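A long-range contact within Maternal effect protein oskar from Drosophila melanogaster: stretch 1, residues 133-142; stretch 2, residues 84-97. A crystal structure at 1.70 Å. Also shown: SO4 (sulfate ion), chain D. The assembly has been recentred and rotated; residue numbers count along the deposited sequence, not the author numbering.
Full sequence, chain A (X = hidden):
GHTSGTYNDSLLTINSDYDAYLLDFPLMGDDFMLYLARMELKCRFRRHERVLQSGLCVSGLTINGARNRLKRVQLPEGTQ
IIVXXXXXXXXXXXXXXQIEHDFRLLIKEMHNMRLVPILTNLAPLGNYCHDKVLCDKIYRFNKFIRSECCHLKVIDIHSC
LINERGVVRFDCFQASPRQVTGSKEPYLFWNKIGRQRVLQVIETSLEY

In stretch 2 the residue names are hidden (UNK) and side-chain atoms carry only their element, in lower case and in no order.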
# COMPACT_ATOMS: atom_id res chain seq x y z
N VAL A 133 1.20 -21.14 0.27
CA VAL A 133 0.20 -20.71 -0.69
C VAL A 133 0.15 -19.18 -0.72
O VAL A 133 0.20 -18.57 -1.79
CB VAL A 133 -1.18 -21.29 -0.33
CG1 VAL A 133 -2.29 -20.64 -1.14
CG2 VAL A 133 -1.17 -22.78 -0.55
N LEU A 134 0.09 -18.57 0.46
CA LEU A 134 0.12 -17.12 0.54
C LEU A 134 1.41 -16.56 -0.05
O LEU A 134 1.39 -15.56 -0.77
CB LEU A 134 -0.07 -16.64 1.99
CG LEU A 134 -0.03 -15.13 2.24
CD1 LEU A 134 -0.93 -14.75 3.43
CD2 LEU A 134 1.39 -14.69 2.53
N CYS A 135 2.54 -17.18 0.26
CA CYS A 135 3.82 -16.72 -0.28
C CYS A 135 3.88 -16.86 -1.80
O CYS A 135 4.50 -16.03 -2.45
CB CYS A 135 5.00 -17.44 0.37
SG CYS A 135 5.21 -17.02 2.12
N ASP A 136 3.24 -17.89 -2.35
CA ASP A 136 3.18 -18.04 -3.80
C ASP A 136 2.33 -16.95 -4.43
O ASP A 136 2.60 -16.49 -5.54
CB ASP A 136 2.63 -19.41 -4.20
CG ASP A 136 2.90 -19.73 -5.66
OD1 ASP A 136 4.09 -19.71 -6.06
OD2 ASP A 136 1.94 -19.97 -6.42
N LYS A 137 1.29 -16.53 -3.71
CA LYS A 137 0.41 -15.47 -4.19
C LYS A 137 1.17 -14.16 -4.26
O LYS A 137 0.99 -13.40 -5.21
CB LYS A 137 -0.80 -15.30 -3.28
CG LYS A 137 -2.07 -15.83 -3.87
CD LYS A 137 -3.26 -15.46 -3.02
CE LYS A 137 -4.42 -16.38 -3.31
NZ LYS A 137 -5.54 -16.19 -2.34
N ILE A 138 2.00 -13.91 -3.26
CA ILE A 138 2.81 -12.70 -3.22
C ILE A 138 3.79 -12.72 -4.39
O ILE A 138 3.96 -11.72 -5.09
CB ILE A 138 3.58 -12.58 -1.90
CG1 ILE A 138 2.62 -12.26 -0.75
CG2 ILE A 138 4.67 -11.52 -1.99
CD1 ILE A 138 3.32 -12.09 0.56
N TYR A 139 4.43 -13.87 -4.59
CA TYR A 139 5.35 -14.06 -5.71
C TYR A 139 4.69 -13.78 -7.06
O TYR A 139 5.23 -13.04 -7.88
CB TYR A 139 5.94 -15.47 -5.66
CG TYR A 139 6.52 -15.97 -6.96
CD1 TYR A 139 7.70 -15.43 -7.46
CD2 TYR A 139 5.91 -16.98 -7.67
CE1 TYR A 139 8.24 -15.89 -8.65
CE2 TYR A 139 6.44 -17.45 -8.85
CZ TYR A 139 7.60 -16.90 -9.33
OH TYR A 139 8.13 -17.36 -10.51
N ARG A 140 3.51 -14.35 -7.29
CA ARG A 140 2.83 -14.17 -8.58
C ARG A 140 2.25 -12.77 -8.76
O ARG A 140 2.32 -12.21 -9.84
CB ARG A 140 1.74 -15.23 -8.77
CG ARG A 140 2.32 -16.62 -8.86
CD ARG A 140 1.28 -17.71 -9.07
NE ARG A 140 1.97 -18.99 -9.11
CZ ARG A 140 2.48 -19.54 -10.21
NH1 ARG A 140 2.31 -18.99 -11.41
NH2 ARG A 140 3.11 -20.70 -10.11
N PHE A 141 1.68 -12.22 -7.70
CA PHE A 141 1.12 -10.87 -7.82
C PHE A 141 2.22 -9.85 -8.10
O PHE A 141 2.03 -8.92 -8.91
CB PHE A 141 0.33 -10.49 -6.57
CG PHE A 141 -0.28 -9.12 -6.65
CD1 PHE A 141 -1.17 -8.79 -7.67
CD2 PHE A 141 0.04 -8.15 -5.71
CE1 PHE A 141 -1.73 -7.53 -7.75
CE2 PHE A 141 -0.52 -6.88 -5.78
CZ PHE A 141 -1.41 -6.57 -6.80
N ASN A 142 3.38 -10.03 -7.46
CA ASN A 142 4.49 -9.13 -7.68
C ASN A 142 4.99 -9.21 -9.11
O ASN A 142 5.33 -8.19 -9.71
CB ASN A 142 5.65 -9.39 -6.70
CG ASN A 142 5.39 -8.79 -5.33
OD1 ASN A 142 4.43 -8.05 -5.14
ND2 ASN A 142 6.26 -9.10 -4.37
N UNK A 84 1.27 1.22 -2.69
CA UNK A 84 1.57 -0.12 -2.20
C UNK A 84 0.25 -0.77 -1.81
O UNK A 84 -0.31 -0.48 -0.75
c UNK A 84 2.93 -1.46 -0.51
n UNK A 84 3.83 -2.09 -1.25
c UNK A 84 2.51 -0.07 -0.98
o UNK A 84 2.44 -1.95 0.52
N UNK A 85 -0.26 -1.64 -2.67
CA UNK A 85 -1.62 -2.13 -2.50
C UNK A 85 -1.71 -3.60 -2.90
O UNK A 85 -1.08 -4.05 -3.87
c UNK A 85 -2.62 -1.23 -3.31
c UNK A 85 -4.25 -0.72 -1.41
c UNK A 85 -4.05 -1.34 -2.78
c UNK A 85 -2.54 -1.51 -4.81
N UNK A 86 -2.49 -4.37 -2.14
CA UNK A 86 -2.67 -5.78 -2.43
C UNK A 86 -2.48 -6.70 -1.24
O UNK A 86 -3.01 -7.81 -1.25
N UNK A 87 -1.72 -6.26 -0.24
CA UNK A 87 -1.48 -7.10 0.94
C UNK A 87 -2.79 -7.49 1.61
O UNK A 87 -2.93 -8.63 2.05
o UNK A 87 0.76 -6.33 1.48
c UNK A 87 -0.56 -6.43 1.97
N UNK A 88 -3.74 -6.56 1.69
CA UNK A 88 -5.00 -6.85 2.36
C UNK A 88 -5.80 -7.89 1.57
O UNK A 88 -6.34 -8.83 2.14
c UNK A 88 -7.15 -5.96 3.35
c UNK A 88 -5.86 -5.59 2.60
c UNK A 88 -5.09 -4.56 3.42
N UNK A 89 -5.86 -7.71 0.25
CA UNK A 89 -6.52 -8.70 -0.62
C UNK A 89 -5.94 -10.09 -0.39
O UNK A 89 -6.69 -11.07 -0.29
o UNK A 89 -8.06 -7.05 -3.11
c UNK A 89 -6.98 -7.03 -2.48
c UNK A 89 -6.34 -8.35 -2.10
o UNK A 89 -6.40 -5.98 -2.16
N UNK A 90 -4.62 -10.18 -0.31
CA UNK A 90 -3.96 -11.47 -0.14
C UNK A 90 -4.26 -12.03 1.25
O UNK A 90 -4.60 -13.20 1.37
c UNK A 90 -1.73 -12.63 0.09
c UNK A 90 -2.23 -11.17 -1.90
c UNK A 90 -0.79 -11.08 -2.33
c UNK A 90 -2.45 -11.37 -0.40
N UNK A 91 -4.16 -11.20 2.28
CA UNK A 91 -4.49 -11.65 3.64
C UNK A 91 -5.95 -12.09 3.81
O UNK A 91 -6.23 -12.99 4.61
c UNK A 91 -2.42 -9.50 7.27
c UNK A 91 -2.65 -10.22 4.66
c UNK A 91 -4.12 -10.58 4.67
s UNK A 91 -2.22 -8.78 5.65
N UNK A 92 -6.87 -11.47 3.07
CA UNK A 92 -8.29 -11.83 3.15
C UNK A 92 -8.59 -13.06 2.31
O UNK A 92 -9.72 -13.55 2.31
n UNK A 92 -10.16 -7.27 4.08
c UNK A 92 -10.21 -8.41 3.17
c UNK A 92 -10.80 -6.12 3.90
c UNK A 92 -9.19 -10.67 2.68
c UNK A 92 -9.26 -9.51 3.65
n UNK A 92 -10.67 -5.15 4.80
n UNK A 92 -11.57 -5.93 2.83
N UNK A 93 -7.59 -13.54 1.58
CA UNK A 93 -7.73 -14.75 0.79
C UNK A 93 -8.50 -14.55 -0.50
O UNK A 93 -9.12 -15.49 -1.00
N UNK A 94 -8.48 -13.34 -1.05
CA UNK A 94 -9.10 -13.12 -2.35
C UNK A 94 -8.38 -13.96 -3.40
O UNK A 94 -7.16 -14.14 -3.33
c UNK A 94 -11.09 -8.46 -1.76
c UNK A 94 -9.10 -11.64 -2.75
c UNK A 94 -10.04 -10.76 -1.91
n UNK A 94 -11.54 -7.26 -2.52
c UNK A 94 -10.47 -9.52 -2.68
N UNK A 95 -9.13 -14.52 -4.36
CA UNK A 95 -8.50 -15.31 -5.42
C UNK A 95 -7.52 -14.45 -6.20
O UNK A 95 -7.80 -13.28 -6.47
c UNK A 95 -9.68 -15.70 -6.32
c UNK A 95 -10.60 -14.48 -4.49
c UNK A 95 -10.89 -15.58 -5.45
N UNK A 96 -6.37 -15.02 -6.56
CA UNK A 96 -5.36 -14.29 -7.33
C UNK A 96 -5.91 -13.69 -8.63
O UNK A 96 -5.59 -12.55 -8.96
c UNK A 96 -2.03 -15.63 -8.89
c UNK A 96 -2.33 -13.46 -7.65
c UNK A 96 -3.03 -14.56 -8.44
c UNK A 96 -4.16 -15.19 -7.62
N UNK A 97 -6.73 -14.45 -9.36
CA UNK A 97 -7.31 -13.93 -10.60
C UNK A 97 -8.11 -12.65 -10.36
O UNK A 97 -8.05 -11.72 -11.15
c UNK A 97 -8.19 -14.99 -11.34
c UNK A 97 -9.37 -15.43 -10.48
c UNK A 97 -8.67 -14.45 -12.67
S SO4 D . -10.86 -8.80 7.01
O1 SO4 D . -10.45 -10.19 6.84
O2 SO4 D . -11.32 -8.56 8.38
O3 SO4 D . -9.74 -7.92 6.68
O4 SO4 D . -11.96 -8.51 6.09
O HOH W 1 -4.49 -15.37 0.01

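Position 84 has two side-chain carbons, the second carrying one oxygen and one nitrogen, and lies beyond reach of stretch 1. A carboxamide this short is Asn84. Position 85 has four carbons, forked at the first with one arm two carbons long, and its backbone O lies 3.5 Å from Phe141 CE2, at the ring edge near its plane. The fork defines Ile85, whose CG2 stays 5.6 Å from Phe141 CZ.

Position 86 has no side-chain atoms. Its phi/psi of 131/-24° would jam a CB against the preceding carbonyl O, and an ideal CB would sit 2.6 Å from Phe141 CE2, a clash. Both point to Gly86, the N-cap of the helix that follows. Position 87, one carbon then one oxygen with no second branch, is Ser87. Position 88, one carbon bearing two more, is Val88; neither side chain touches stretch 1.

Position 89 has two carbons, the second carrying two oxygens: a short carboxylate, Asp89. Its CA-to-CB bond points toward stretch 1, yet its nearest approach is OD1 to Phe141 CZ, 6.8 Å. Position 90 again shows four carbons forked at the first, with one two-carbon arm, and packs against Leu134, Ile138 and Phe141. This is Ile90, chi1 -71° (m) and chi2 -179° (t). Its CG2 is 3.7 Å from Leu134 CG, and its CD1 is 3.9 Å from Ile138 CG1 and 4.4 Å from Phe141 CB.

Position 91, an unbranched run of two carbons, sulfur and carbon, is Met91; its CA-to-CB bond points away. Position 92 has three carbons, a nitrogen, then a carbon carrying two nitrogens, the guanidinium of Arg92. Its NE donates to sulfate O3 at 2.7 Å, while sulfate O4 lies over one face of the group.

Position 93 lacks side-chain atoms, and its phi of 77° favours glycine: Gly93, which closes the helix in a Schellman motif. The bonds from Gly93 N to Ile90 O and from the backbone N of position 94 to Asp89 O are both 3.0 Å. The residue at position 94 has four carbons in a row ending in nitrogen, hence Lys94; its NZ forms a salt bridge with Asp89 OD2 at 3.5 Å.

Position 95 has three carbons closing onto the backbone N, the ring of Pro95, an N-cap. Position 96 has four carbons forked at the second, packing on Arg140 and Phe141, so Leu96; its CD2 is 3.8 Å from Arg140 CB and its CD1 4.1 Å from Phe141 CB. Position 97, one carbon bearing two, is Val97, out of reach.

The contact, burying 538 Å² in total, joins an apolar patch to a polar clasp. Helix 133-142 crosses helix 87-91 at 146°, with axes 10.5 Å apart at closest approach and Ile90 packing between them against Leu134, Ile138 and Phe141. Beyond the helix end, Lys137 NZ donates to Lys94 O at 2.8 Å. Water 1 accepts from Lys137 NZ at 2.7 Å and donates to Ile90 O at 2.6 Å, so one ammonium group engages two backbone carbonyls, one directly and one through water.

Stretch 2 84-97: NIGSVDIMRGKPLV
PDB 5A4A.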